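Local coordinates for protein Lysine/ornithine decarboxylase (Selenomonas ruminantium, PDB 5GJO) that is a homodimeric, pyridoxal 5'-phosphate-dependent enzyme that decarboxylates lysine and ornithine to cadaverine and putrescine, at residues 91-95 with 96-100; 146-149 with 150-153; 185-188 with 189-192; 230-233 with 234-237. The protein carries 2 engineered substitutions. All coordinates share one frame; numbering follows the deposited sequence.

How the contacts relate
All four contacts are local, each within one continuous stretch, in the loops that follow strands of the pyridoxal-phosphate barrel and the helix starts after them, on the side where this family holds its cofactor. Contacts 1 and 2 lie nearest to it: the side chains of Ala-94 and Leu-149 each come within about 4 Å of bound pyridoxal phosphate. Their centres are 17 Å apart, yet Pro-96 CG touches Phe-153 CD1 at 4.0 Å, and both contacts meet the second subunit. Contacts 3 and 4 are successive helix starts with centres 10 Å apart, joined where Met-236 CG lies 3.5 Å from Thr-188 OG1. Contact 2 approaches contact 3 to about 5 Å between nearest atoms without touching it.

Contact 1 of 4, residues 91-95 with 96-100; sequences MIYAN and PVKDA
Tyr-93 offers one ring face to the aliphatic chain of Lys-98 where strand 91-93 of the cofactor-binding barrel gives way to the loop leading into helix 100-109, a strand-to-helix link of the TIM-barrel kind. The tyrosine CG stands anti to the main-chain nitrogen (chi1 -175°), which carries the ring out beside the returning loop. Lys-98 CG sits over that face, 3.7 Å from the ring centroid of Tyr-93, a CH-pi contact displaced toward the rim, and the two side chains run past each other in opposite senses. The charged end adds at most a weak, long cation-pi attraction. Ala-94 turns its methyl away from the loop to touch pyridoxal phosphate, while its carbonyl O lies 3.3 Å from Pro-96 CD. Asn-95 then closes the turn twice. Asn-95 OD1 accepts from Val-97 N at 3.1 Å, the donor tilted 31° from the amide carbonyl plane, and ND2 donates to Ala-73 O and to Pro-322 O of the second subunit, so both ends of the amide are held and its rotation is fixed. The main-chain carbonyl of Asn-95 is taken by the lysine, whose ammonium also meets Thr-115 O and a salt-bridge partner, Glu-121; these would probably stabilise its positive charge. A bend at the last torsion (chi4 56°) turns Lys-98 NZ back to Asn-95 O, 2.8 Å away and in the carbonyl plane.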
ATOM      1  N   MET A  91     -14.186  23.316   3.659  1.00 17.31           N
ATOM      2  CA  MET A  91     -13.246  22.496   2.921  1.00 16.12           C
ATOM      3  C   MET A  91     -12.544  23.241   1.796  1.00 18.16           C
ATOM      4  O   MET A  91     -13.093  24.142   1.216  1.00 18.30           O
ATOM      5  CB  MET A  91     -13.942  21.274   2.350  1.00 15.52           C
ATOM      6  CG  MET A  91     -14.764  20.454   3.348  1.00 16.64           C
ATOM      7  SD  MET A  91     -15.605  19.085   2.548  1.00 18.38           S
ATOM      8  CE  MET A  91     -16.886  18.670   3.716  1.00 17.89           C
ATOM      9  N   ILE A  92     -11.311  22.851   1.530  1.00 15.49           N
ATOM     10  CA  ILE A  92     -10.623  23.190   0.283  1.00 14.36           C
ATOM     11  C   ILE A  92     -10.314  21.918  -0.452  1.00 15.22           C
ATOM     12  O   ILE A  92      -9.774  20.971   0.109  1.00 14.43           O
ATOM     13  CB  ILE A  92      -9.375  24.056   0.487  1.00 13.94           C
ATOM     14  CG1 ILE A  92      -8.835  24.490  -0.896  1.00 13.70           C
ATOM     15  CG2 ILE A  92      -8.332  23.424   1.320  1.00 15.09           C
ATOM     16  CD1 ILE A  92      -7.705  25.490  -0.838  1.00 15.53           C
ATOM     17  N   TYR A  93     -10.732  21.836  -1.703  1.00 14.84           N
ATOM     18  CA  TYR A  93     -10.394  20.681  -2.522  1.00 14.02           C
ATOM     19  C   TYR A  93      -9.067  21.041  -3.193  1.00 16.83           C
ATOM     20  O   TYR A  93      -9.034  21.626  -4.259  1.00 15.83           O
ATOM     21  CB  TYR A  93     -11.525  20.390  -3.514  1.00 15.92           C
ATOM     22  CG  TYR A  93     -11.422  19.153  -4.382  1.00 14.91           C
ATOM     23  CD1 TYR A  93     -10.480  18.172  -4.155  1.00 16.18           C
ATOM     24  CD2 TYR A  93     -12.289  18.969  -5.429  1.00 15.31           C
ATOM     25  CE1 TYR A  93     -10.406  17.055  -4.957  1.00 13.87           C
ATOM     26  CE2 TYR A  93     -12.216  17.871  -6.246  1.00 15.65           C
ATOM     27  CZ  TYR A  93     -11.276  16.908  -6.005  1.00 16.63           C
ATOM     28  OH  TYR A  93     -11.237  15.825  -6.811  1.00 18.41           O
ATOM     29  N   ALA A  94      -7.982  20.706  -2.506  1.00 15.10           N
ATOM     30  CA  ALA A  94      -6.634  21.107  -2.915  1.00 14.60           C
ATOM     31  C   ALA A  94      -5.843  20.045  -3.679  1.00 15.19           C
ATOM     32  O   ALA A  94      -4.590  20.106  -3.717  1.00 19.21           O
ATOM     33  CB  ALA A  94      -5.852  21.513  -1.708  1.00 15.25           C
ATOM     34  N   ASN A  95      -6.518  19.130  -4.285  1.00 15.23           N
ATOM     35  CA  ASN A  95      -5.879  18.296  -5.303  1.00 14.90           C
ATOM     36  C   ASN A  95      -5.902  19.120  -6.583  1.00 15.87           C
ATOM     37  O   ASN A  95      -7.013  19.439  -7.086  1.00 15.54           O
ATOM     38  CB  ASN A  95      -6.616  17.055  -5.450  1.00 16.40           C
ATOM     39  CG  ASN A  95      -5.865  16.003  -6.248  1.00 17.98           C
ATOM     40  OD1 ASN A  95      -5.117  16.325  -7.187  1.00 18.26           O
ATOM     41  ND2 ASN A  95      -5.999  14.723  -5.813  1.00 16.21           N
ATOM     42  N   PRO A  96      -4.715  19.480  -7.085  1.00 14.74           N
ATOM     43  CA  PRO A  96      -4.725  20.324  -8.279  1.00 15.39           C
ATOM     44  C   PRO A  96      -5.349  19.650  -9.492  1.00 15.78           C
ATOM     45  O   PRO A  96      -5.692  20.409 -10.403  1.00 17.39           O
ATOM     46  CB  PRO A  96      -3.219  20.612  -8.536  1.00 15.37           C
ATOM     47  CG  PRO A  96      -2.565  20.333  -7.249  1.00 16.85           C
ATOM     48  CD  PRO A  96      -3.351  19.208  -6.643  1.00 15.63           C
ATOM     49  N   VAL A  97      -5.400  18.326  -9.576  1.00 14.52           N
ATOM     50  CA  VAL A  97      -5.940  17.641 -10.711  1.00 16.38           C
ATOM     51  C   VAL A  97      -7.073  16.812 -10.266  1.00 17.52           C
ATOM     52  O   VAL A  97      -6.901  15.698  -9.826  1.00 16.50           O
ATOM     53  CB  VAL A  97      -4.903  16.842 -11.502  1.00 16.89           C
ATOM     54  CG1 VAL A  97      -5.567  16.219 -12.760  1.00 18.28           C
ATOM     55  CG2 VAL A  97      -3.734  17.743 -11.871  1.00 18.15           C
ATOM     56  N   LYS A  98      -8.280  17.305 -10.487  1.00 17.46           N
ATOM     57  CA  LYS A  98      -9.473  16.646  -9.931  1.00 19.16           C
ATOM     58  C   LYS A  98     -10.099  15.615 -10.839  1.00 23.23           C
ATOM     59  O   LYS A  98      -9.981  15.754 -12.045  1.00 22.71           O
ATOM     60  CB  LYS A  98     -10.452  17.725  -9.570  1.00 19.21           C
ATOM     61  CG  LYS A  98      -9.889  18.681  -8.531  1.00 18.42           C
ATOM     62  CD  LYS A  98     -10.567  20.051  -8.601  1.00 18.46           C
ATOM     63  CE  LYS A  98      -9.700  21.160  -8.054  1.00 19.21           C
ATOM     64  NZ  LYS A  98      -8.374  21.198  -8.766  1.00 19.77           N
ATOM     65  N   ASP A  99     -10.750  14.602 -10.296  1.00 26.26           N
ATOM     66  CA  ASP A  99     -11.452  13.636 -11.128  1.00 28.21           C
ATOM     67  C   ASP A  99     -12.953  13.889 -11.101  1.00 25.90           C
ATOM     68  O   ASP A  99     -13.422  14.760 -10.414  1.00 26.84           O
ATOM     69  CB  ASP A  99     -11.083  12.187 -10.799  1.00 30.88           C
ATOM     70  CG  ASP A  99     -11.617  11.737  -9.466  1.00 26.56           C
ATOM     71  OD1 ASP A  99     -12.305  12.518  -8.822  1.00 28.22           O
ATOM     72  OD2 ASP A  99     -11.356  10.602  -9.069  1.00 27.88           O
ATOM     73  N   ALA A 100     -13.693  13.145 -11.898  1.00 29.44           N
ATOM     74  CA  ALA A 100     -15.109  13.394 -12.042  1.00 28.89           C
ATOM     75  C   ALA A 100     -15.873  13.226 -10.738  1.00 23.15           C
ATOM     76  O   ALA A 100     -16.694  14.033 -10.394  1.00 24.37           O
ATOM     77  CB  ALA A 100     -15.674  12.464 -13.088  1.00 34.17           C
TER

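Contact 2 of 4, residues 146-149 with 150-153; sequences LVDL and NTKF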
ATOM      1  N   LEU A 146      11.699  16.057   2.255  1.00 15.35           N
ATOM      2  CA  LEU A 146      11.767  14.609   2.041  1.00 15.89           C
ATOM      3  C   LEU A 146      10.994  14.170   0.831  1.00 16.77           C
ATOM      4  O   LEU A 146      11.445  13.253   0.135  1.00 15.81           O
ATOM      5  CB  LEU A 146      11.227  13.892   3.247  1.00 17.68           C
ATOM      6  CG  LEU A 146      11.379  12.346   3.285  1.00 21.45           C
ATOM      7  CD1 LEU A 146      12.848  11.957   3.366  1.00 21.06           C
ATOM      8  CD2 LEU A 146      10.563  11.754   4.424  1.00 21.69           C
ATOM      9  N   VAL A 147       9.856  14.815   0.601  1.00 13.90           N
ATOM     10  CA  VAL A 147       8.947  14.522  -0.488  1.00 15.93           C
ATOM     11  C   VAL A 147       8.888  15.795  -1.327  1.00 15.03           C
ATOM     12  O   VAL A 147       8.396  16.877  -0.867  1.00 14.14           O
ATOM     13  CB  VAL A 147       7.554  14.120   0.016  1.00 16.55           C
ATOM     14  CG1 VAL A 147       6.638  13.791  -1.149  1.00 19.73           C
ATOM     15  CG2 VAL A 147       7.574  12.904   0.959  1.00 17.55           C
ATOM     16  N   ASP A 148       9.292  15.673  -2.581  1.00 16.10           N
ATOM     17  CA  ASP A 148       9.229  16.818  -3.506  1.00 15.48           C
ATOM     18  C   ASP A 148       7.788  17.027  -3.966  1.00 15.25           C
ATOM     19  O   ASP A 148       7.181  16.108  -4.607  1.00 14.26           O
ATOM     20  CB  ASP A 148      10.141  16.493  -4.670  1.00 18.29           C
ATOM     21  CG  ASP A 148      10.038  17.462  -5.852  1.00 19.20           C
ATOM     22  OD1 ASP A 148       9.596  18.621  -5.707  1.00 17.52           O
ATOM     23  OD2 ASP A 148      10.514  17.040  -6.938  1.00 18.81           O
ATOM     24  N   LEU A 149       7.254  18.227  -3.719  1.00 14.83           N
ATOM     25  CA  LEU A 149       5.887  18.514  -4.074  1.00 14.40           C
ATOM     26  C   LEU A 149       5.839  19.627  -5.122  1.00 15.82           C
ATOM     27  O   LEU A 149       4.857  20.389  -5.186  1.00 16.53           O
ATOM     28  CB  LEU A 149       5.042  18.795  -2.846  1.00 14.53           C
ATOM     29  CG  LEU A 149       4.879  17.571  -1.920  1.00 15.56           C
ATOM     30  CD1 LEU A 149       4.023  18.042  -0.733  1.00 16.31           C
ATOM     31  CD2 LEU A 149       4.255  16.366  -2.647  1.00 16.63           C
ATOM     32  N   ASN A 150       6.922  19.750  -5.911  1.00 14.68           N
ATOM     33  CA  ASN A 150       6.999  20.869  -6.864  1.00 16.66           C
ATOM     34  C   ASN A 150       7.450  20.487  -8.252  1.00 14.78           C
ATOM     35  O   ASN A 150       7.763  21.390  -9.076  1.00 16.25           O
ATOM     36  CB  ASN A 150       7.878  21.949  -6.266  1.00 16.90           C
ATOM     37  CG  ASN A 150       7.172  22.675  -5.119  1.00 15.45           C
ATOM     38  OD1 ASN A 150       6.396  23.590  -5.349  1.00 15.28           O
ATOM     39  ND2 ASN A 150       7.453  22.283  -3.875  1.00 15.72           N
ATOM     40  N   THR A 151       7.485  19.193  -8.536  1.00 15.25           N
ATOM     41  CA  THR A 151       7.697  18.717  -9.901  1.00 15.60           C
ATOM     42  C   THR A 151       6.390  18.299 -10.563  1.00 17.37           C
ATOM     43  O   THR A 151       6.076  18.782 -11.633  1.00 20.14           O
ATOM     44  CB  THR A 151       8.760  17.615  -9.904  1.00 18.72           C
ATOM     45  OG1 THR A 151       9.971  18.217  -9.432  1.00 16.39           O
ATOM     46  CG2 THR A 151       8.976  17.044 -11.277  1.00 21.37           C
ATOM     47  N   LYS A 152       5.682  17.339  -9.947  1.00 15.28           N
ATOM     48  CA  LYS A 152       4.329  16.928 -10.335  1.00 14.75           C
ATOM     49  C   LYS A 152       3.283  18.045 -10.183  1.00 14.53           C
ATOM     50  O   LYS A 152       2.164  17.939 -10.812  1.00 16.78           O
ATOM     51  CB  LYS A 152       3.955  15.666  -9.583  1.00 15.90           C
ATOM     52  CG  LYS A 152       2.599  15.012  -9.973  1.00 16.98           C
ATOM     53  CD  LYS A 152       2.438  13.648  -9.274  1.00 18.23           C
ATOM     54  CE  LYS A 152       1.146  12.974  -9.667  1.00 17.98           C
ATOM     55  NZ  LYS A 152      -0.141  13.555  -9.136  1.00 19.15           N
ATOM     56  N   PHE A 153       3.533  18.974  -9.260  1.00 14.04           N
ATOM     57  CA  PHE A 153       2.595  20.066  -8.903  1.00 15.33           C
ATOM     58  C   PHE A 153       3.247  21.405  -9.043  1.00 14.96           C
ATOM     59  O   PHE A 153       4.498  21.516  -8.919  1.00 14.96           O
ATOM     60  CB  PHE A 153       2.181  19.878  -7.417  1.00 15.68           C
ATOM     61  CG  PHE A 153       1.798  18.457  -7.067  1.00 14.01           C
ATOM     62  CD1 PHE A 153       0.587  17.930  -7.440  1.00 16.53           C
ATOM     63  CD2 PHE A 153       2.713  17.596  -6.447  1.00 14.15           C
ATOM     64  CE1 PHE A 153       0.263  16.622  -7.124  1.00 15.74           C
ATOM     65  CE2 PHE A 153       2.404  16.245  -6.178  1.00 14.87           C
ATOM     66  CZ  PHE A 153       1.145  15.803  -6.481  1.00 15.68           C
TER
HETATM   67  O   HOH W   1       6.800  16.474  -7.328  1.00 14.45           O
HETATM   68  O   HOH W   2       9.279  20.236  -2.605  1.00 13.55           O
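Asp-148 and Thr-151 meet with their side chains crossing at about a right angle, and the carboxylate divides its two oxygens between backbone and side chain. Thr-151 OG1 donates to Asp-148 OD2 at 2.8 Å, arriving on the syn side and 17° out of the carboxylate plane. The other oxygen, Asp-148 OD1, takes the Asn-150 N-H at 2.9 Å from well above that plane. The aspartate is extended at its first torsion (chi1 171°, CG trans to N), which sends the carboxylate forward to the turn. A water bridges Asp-148 O and Lys-152 N across the bend. Leu-149 and Phe-153 instead lie side by side and point the same way, Leu-149 CD2 touching Phe-153 CE2 at 4.0 Å, while Leu-149 O lies at the edge of the phenyl ring. Asn-150 turns its amide back beside the Leu-149 peptide; ND2 shares a second water with Leu-149 N and also donates to His-180 O, and OD1 accepts from Val-140 N. Replacing this asparagine with alanine removes the whole amide and is likely to leave His-180 O and Val-140 N without these mates, the bend less firmly tied to the neighbouring loops. Leu-149 touches pyridoxal phosphate and, with Phe-153, packs on Cys-324 of the second subunit, probably the proton donor shared between the subunits; this is the loop-built, subunit-shared active site typical of the ornithine decarboxylase family.

Contact 3 of 4, residues 185-188 with 189-192; sequences SLST and AAYE. With SO4 (sulfate ion), chain C.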
ATOM      1  N   SER A 185       9.682  19.105   5.652  1.00 12.60           N
ATOM      2  CA  SER A 185      10.627  20.139   5.339  1.00 12.99           C
ATOM      3  C   SER A 185      11.460  20.472   6.567  1.00 13.08           C
ATOM      4  O   SER A 185      10.932  20.773   7.609  1.00 15.41           O
ATOM      5  CB  SER A 185       9.903  21.395   4.861  1.00 14.73           C
ATOM      6  OG  SER A 185      10.797  22.437   4.682  1.00 14.42           O
ATOM      7  N   LEU A 186      12.766  20.394   6.414  1.00 14.03           N
ATOM      8  CA  LEU A 186      13.681  20.825   7.454  1.00 15.69           C
ATOM      9  C   LEU A 186      14.167  22.247   7.175  1.00 17.23           C
ATOM     10  O   LEU A 186      15.004  22.734   7.867  1.00 17.48           O
ATOM     11  CB  LEU A 186      14.843  19.840   7.617  1.00 16.72           C
ATOM     12  CG  LEU A 186      14.436  18.365   7.762  1.00 16.87           C
ATOM     13  CD1 LEU A 186      15.613  17.427   7.923  1.00 17.64           C
ATOM     14  CD2 LEU A 186      13.486  18.202   8.923  1.00 17.70           C
ATOM     15  N   SER A 187      13.604  22.887   6.155  1.00 16.15           N
ATOM     16  CA  SER A 187      13.919  24.277   5.804  1.00 17.36           C
ATOM     17  C   SER A 187      12.837  25.228   6.220  1.00 14.88           C
ATOM     18  O   SER A 187      11.684  24.999   5.961  1.00 18.96           O
ATOM     19  CB  SER A 187      14.162  24.432   4.273  1.00 15.79           C
ATOM     20  OG  SER A 187      14.367  25.812   3.926  1.00 15.69           O
ATOM     21  N   THR A 188      13.207  26.226   7.012  1.00 15.47           N
ATOM     22  CA  THR A 188      12.370  27.414   7.268  1.00 15.42           C
ATOM     23  C   THR A 188      12.446  28.425   6.117  1.00 15.26           C
ATOM     24  O   THR A 188      11.407  29.023   5.671  1.00 15.79           O
ATOM     25  CB  THR A 188      12.763  28.030   8.575  1.00 17.95           C
ATOM     26  OG1 THR A 188      12.510  27.092   9.627  1.00 18.53           O
ATOM     27  CG2 THR A 188      12.011  29.293   8.855  1.00 19.52           C
ATOM     28  N   ALA A 189      13.645  28.579   5.570  1.00 14.60           N
ATOM     29  CA  ALA A 189      13.874  29.513   4.448  1.00 16.55           C
ATOM     30  C   ALA A 189      13.000  29.278   3.234  1.00 15.94           C
ATOM     31  O   ALA A 189      12.635  30.243   2.506  1.00 15.63           O
ATOM     32  CB  ALA A 189      15.339  29.480   3.994  1.00 18.57           C
ATOM     33  N   ALA A 190      12.663  28.030   2.973  1.00 13.36           N
ATOM     34  CA  ALA A 190      11.820  27.737   1.837  1.00 13.18           C
ATOM     35  C   ALA A 190      10.475  28.441   1.991  1.00 15.25           C
ATOM     36  O   ALA A 190       9.949  28.945   1.045  1.00 13.74           O
ATOM     37  CB  ALA A 190      11.619  26.245   1.691  1.00 15.25           C
ATOM     38  N   TYR A 191       9.923  28.440   3.199  1.00 13.94           N
ATOM     39  CA  TYR A 191       8.692  29.161   3.438  1.00 13.68           C
ATOM     40  C   TYR A 191       8.896  30.668   3.259  1.00 13.26           C
ATOM     41  O   TYR A 191       8.102  31.332   2.664  1.00 13.72           O
ATOM     42  CB  TYR A 191       8.173  28.890   4.845  1.00 14.51           C
ATOM     43  CG  TYR A 191       7.752  27.466   5.108  1.00 13.01           C
ATOM     44  CD1 TYR A 191       6.452  27.052   4.882  1.00 12.72           C
ATOM     45  CD2 TYR A 191       8.636  26.549   5.631  1.00 14.71           C
ATOM     46  CE1 TYR A 191       6.050  25.758   5.136  1.00 12.75           C
ATOM     47  CE2 TYR A 191       8.247  25.257   5.897  1.00 13.55           C
ATOM     48  CZ  TYR A 191       6.940  24.857   5.644  1.00 13.26           C
ATOM     49  OH  TYR A 191       6.534  23.575   5.898  1.00 14.39           O
ATOM     50  N   GLU A 192       9.992  31.182   3.784  1.00 14.13           N
ATOM     51  CA  GLU A 192      10.262  32.611   3.708  1.00 15.33           C
ATOM     52  C   GLU A 192      10.417  33.098   2.275  1.00 14.39           C
ATOM     53  O   GLU A 192       9.921  34.136   1.919  1.00 16.81           O
ATOM     54  CB  GLU A 192      11.501  32.954   4.523  1.00 18.99           C
ATOM     55  CG  GLU A 192      11.294  32.769   6.007  1.00 21.00           C
ATOM     56  CD  GLU A 192      12.552  32.930   6.834  1.00 24.28           C
ATOM     57  OE1 GLU A 192      12.453  33.458   7.930  1.00 26.11           O
ATOM     58  OE2 GLU A 192      13.626  32.512   6.401  1.00 25.74           O
TER
HETATM   59  S   SO4 C 401      17.142  26.650   6.052  1.00 25.82           S
HETATM   60  O1  SO4 C 401      15.936  27.176   6.763  1.00 18.38           O
HETATM   61  O2  SO4 C 401      18.224  27.621   6.129  1.00 28.05           O
HETATM   62  O3  SO4 C 401      17.496  25.459   6.879  1.00 26.64           O
HETATM   63  O4  SO4 C 401      16.876  26.228   4.652  1.00 24.07           O
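Ala-189 CB lies 3.8 Å from Ser-187 OG, and both residues hold one sulfate ion. Ala-189 N donates to sulfate O1 over 2.9 Å at an N-H...O angle of 174°, while Thr-188 N adds a weak bond to the same oxygen. Ser-187 OG donates to sulfate O4 at 2.6 Å, and Lys-144 supplies a positive charge to the ion, which probably comes from the crystallisation liquor. The N-H groups at a helix start, with the positive end of its dipole, would probably favour an anion here. Ala-190 N turns to Ser-187 OG instead, at 3.0 Å. This is a side-chain cap at the N-terminus of helix 189-207, in the loop that follows a barrel strand; the serine hydroxyl, set anti to its own N (chi1 176°), serves the helix as acceptor and the sulfate as donor. Tyr-191 places its ring beside the loop with Thr-188 O and Ser-187 O near the ring plane at the edge, Ser-187 O being 3.4 Å from Tyr-191 CD2. Ser-185 OG donates to that Ser-187 carbonyl on a lone pair, and the phenol reaches Gly-219 O in the cofactor pocket. With a leucine here instead of the tyrosine, Gly-219 O would probably lose this partner and a gap open beside Val-181 and Ile-240. Glu-192 N donates to Thr-188 O at 3.2 Å, and the carboxylate carbon Glu-192 CD meets Thr-188 CG2 at 4.2 Å.

Contact 4 of 4, residues 230-233 with 234-237; sequences NVDL and AAMM
With CG anti to the backbone nitrogen (chi1 170°), Asp-232 swings its carboxylate forward over the first turn of the helix, and Met-236, also anti at chi1 (174°) but bent at its third torsion (-94°), carries its methyl back toward Val-231. Asp-232 OD1 accepts from Ala-235 N at 3.0 Å in a nearly straight bond, the N-H coming from above the carboxylate plane rather than within it. The other oxygen, OD2, comes near the Ala-235 methyl. A negative group placed here would probably interact favourably with the helix dipole. Asp-232 is thus the N-cap of helix 233-247, which follows strand 214-216 and its loop in the barrel, and the helical ladder starts where Asp-232 O accepts from Met-236 N, again at 3.0 Å. One residue on, Met-237 N donates to Leu-233 O at 2.9 Å. The apolar side chains gather apart from the cap. Val-231 CG1 touches Met-236 CE at 4.0 Å, the two side chains meeting at a slant. Leu-233 CD2 lies 4.2 Å from Met-236 SD and a little farther from the methyl of Met-237, whose chain runs extended beyond CG, so one leucine branch touches both thioether chains. Pro-222 covers Leu-233 and Met-236, while Tyr-260 packs on Leu-233 and Met-237; Phe-37 and Met-38 of helix 28-41 meet Met-237 as well.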
ATOM      1  N   ASN A 230      15.554  17.424  14.044  1.00 12.52           N
ATOM      2  CA  ASN A 230      16.608  18.349  14.190  1.00 17.21           C
ATOM      3  C   ASN A 230      16.215  19.793  13.965  1.00 19.82           C
ATOM      4  O   ASN A 230      17.086  20.644  13.890  1.00 26.70           O
ATOM      5  CB  ASN A 230      17.795  17.928  13.311  1.00 21.56           C
ATOM      6  CG  ASN A 230      17.518  18.082  11.830  1.00 26.44           C
ATOM      7  OD1 ASN A 230      16.608  18.809  11.423  1.00 25.49           O
ATOM      8  ND2 ASN A 230      18.246  17.315  11.025  1.00 32.41           N
ATOM      9  N   VAL A 231      14.925  20.075  13.942  1.00 18.26           N
ATOM     10  CA  VAL A 231      14.358  21.433  13.789  1.00 20.46           C
ATOM     11  C   VAL A 231      13.667  21.805  15.084  1.00 19.71           C
ATOM     12  O   VAL A 231      12.951  21.001  15.628  1.00 18.88           O
ATOM     13  CB  VAL A 231      13.197  21.349  12.705  1.00 21.81           C
ATOM     14  CG1 VAL A 231      12.223  22.501  12.743  1.00 27.17           C
ATOM     15  CG2 VAL A 231      13.800  21.224  11.337  1.00 28.38           C
ATOM     16  N   ASP A 232      13.744  23.065  15.464  1.00 20.61           N
ATOM     17  CA  ASP A 232      12.946  23.577  16.555  1.00 19.78           C
ATOM     18  C   ASP A 232      11.642  24.047  15.940  1.00 20.86           C
ATOM     19  O   ASP A 232      11.647  25.032  15.224  1.00 19.02           O
ATOM     20  CB  ASP A 232      13.701  24.754  17.146  1.00 22.25           C
ATOM     21  CG  ASP A 232      12.895  25.566  18.138  1.00 21.53           C
ATOM     22  OD1 ASP A 232      11.688  25.468  18.231  1.00 24.88           O
ATOM     23  OD2 ASP A 232      13.518  26.333  18.845  1.00 27.12           O
ATOM     24  N   LEU A 233      10.529  23.379  16.241  1.00 20.14           N
ATOM     25  CA  LEU A 233       9.266  23.735  15.570  1.00 20.47           C
ATOM     26  C   LEU A 233       8.724  25.066  15.983  1.00 20.13           C
ATOM     27  O   LEU A 233       8.132  25.737  15.158  1.00 17.68           O
ATOM     28  CB  LEU A 233       8.134  22.714  15.739  1.00 24.84           C
ATOM     29  CG  LEU A 233       8.266  21.455  14.922  1.00 25.97           C
ATOM     30  CD1 LEU A 233       7.205  20.510  15.542  1.00 27.92           C
ATOM     31  CD2 LEU A 233       7.967  21.760  13.471  1.00 26.04           C
ATOM     32  N   ALA A 234       8.846  25.457  17.264  1.00 17.44           N
ATOM     33  CA  ALA A 234       8.403  26.741  17.632  1.00 18.59           C
ATOM     34  C   ALA A 234       9.132  27.837  16.813  1.00 16.45           C
ATOM     35  O   ALA A 234       8.496  28.769  16.320  1.00 18.30           O
ATOM     36  CB  ALA A 234       8.617  26.982  19.141  1.00 20.13           C
ATOM     37  N   ALA A 235      10.430  27.723  16.696  1.00 16.42           N
ATOM     38  CA  ALA A 235      11.200  28.756  15.973  1.00 15.99           C
ATOM     39  C   ALA A 235      10.826  28.744  14.513  1.00 17.17           C
ATOM     40  O   ALA A 235      10.661  29.854  13.904  1.00 16.09           O
ATOM     41  CB  ALA A 235      12.679  28.592  16.103  1.00 17.86           C
ATOM     42  N   MET A 236      10.692  27.546  13.937  1.00 14.78           N
ATOM     43  CA  MET A 236      10.178  27.474  12.540  1.00 14.70           C
ATOM     44  C   MET A 236       8.860  28.196  12.371  1.00 14.12           C
ATOM     45  O   MET A 236       8.697  29.079  11.450  1.00 14.31           O
ATOM     46  CB  MET A 236      10.050  26.037  12.060  1.00 15.21           C
ATOM     47  CG  MET A 236       9.401  25.900  10.686  1.00 14.82           C
ATOM     48  SD  MET A 236       9.268  24.143  10.219  1.00 17.97           S
ATOM     49  CE  MET A 236      10.755  23.852   9.249  1.00 20.70           C
ATOM     50  N   MET A 237       7.870  27.862  13.208  1.00 13.77           N
ATOM     51  CA  MET A 237       6.605  28.435  13.032  1.00 15.10           C
ATOM     52  C   MET A 237       6.628  29.982  13.296  1.00 15.03           C
ATOM     53  O   MET A 237       5.980  30.742  12.527  1.00 15.22           O
ATOM     54  CB  MET A 237       5.585  27.785  13.961  1.00 17.28           C
ATOM     55  CG  MET A 237       5.312  26.336  13.507  1.00 17.76           C
ATOM     56  SD  MET A 237       3.981  25.628  14.471  1.00 19.60           S
ATOM     57  CE  MET A 237       4.301  23.914  13.963  1.00 18.65           C
TER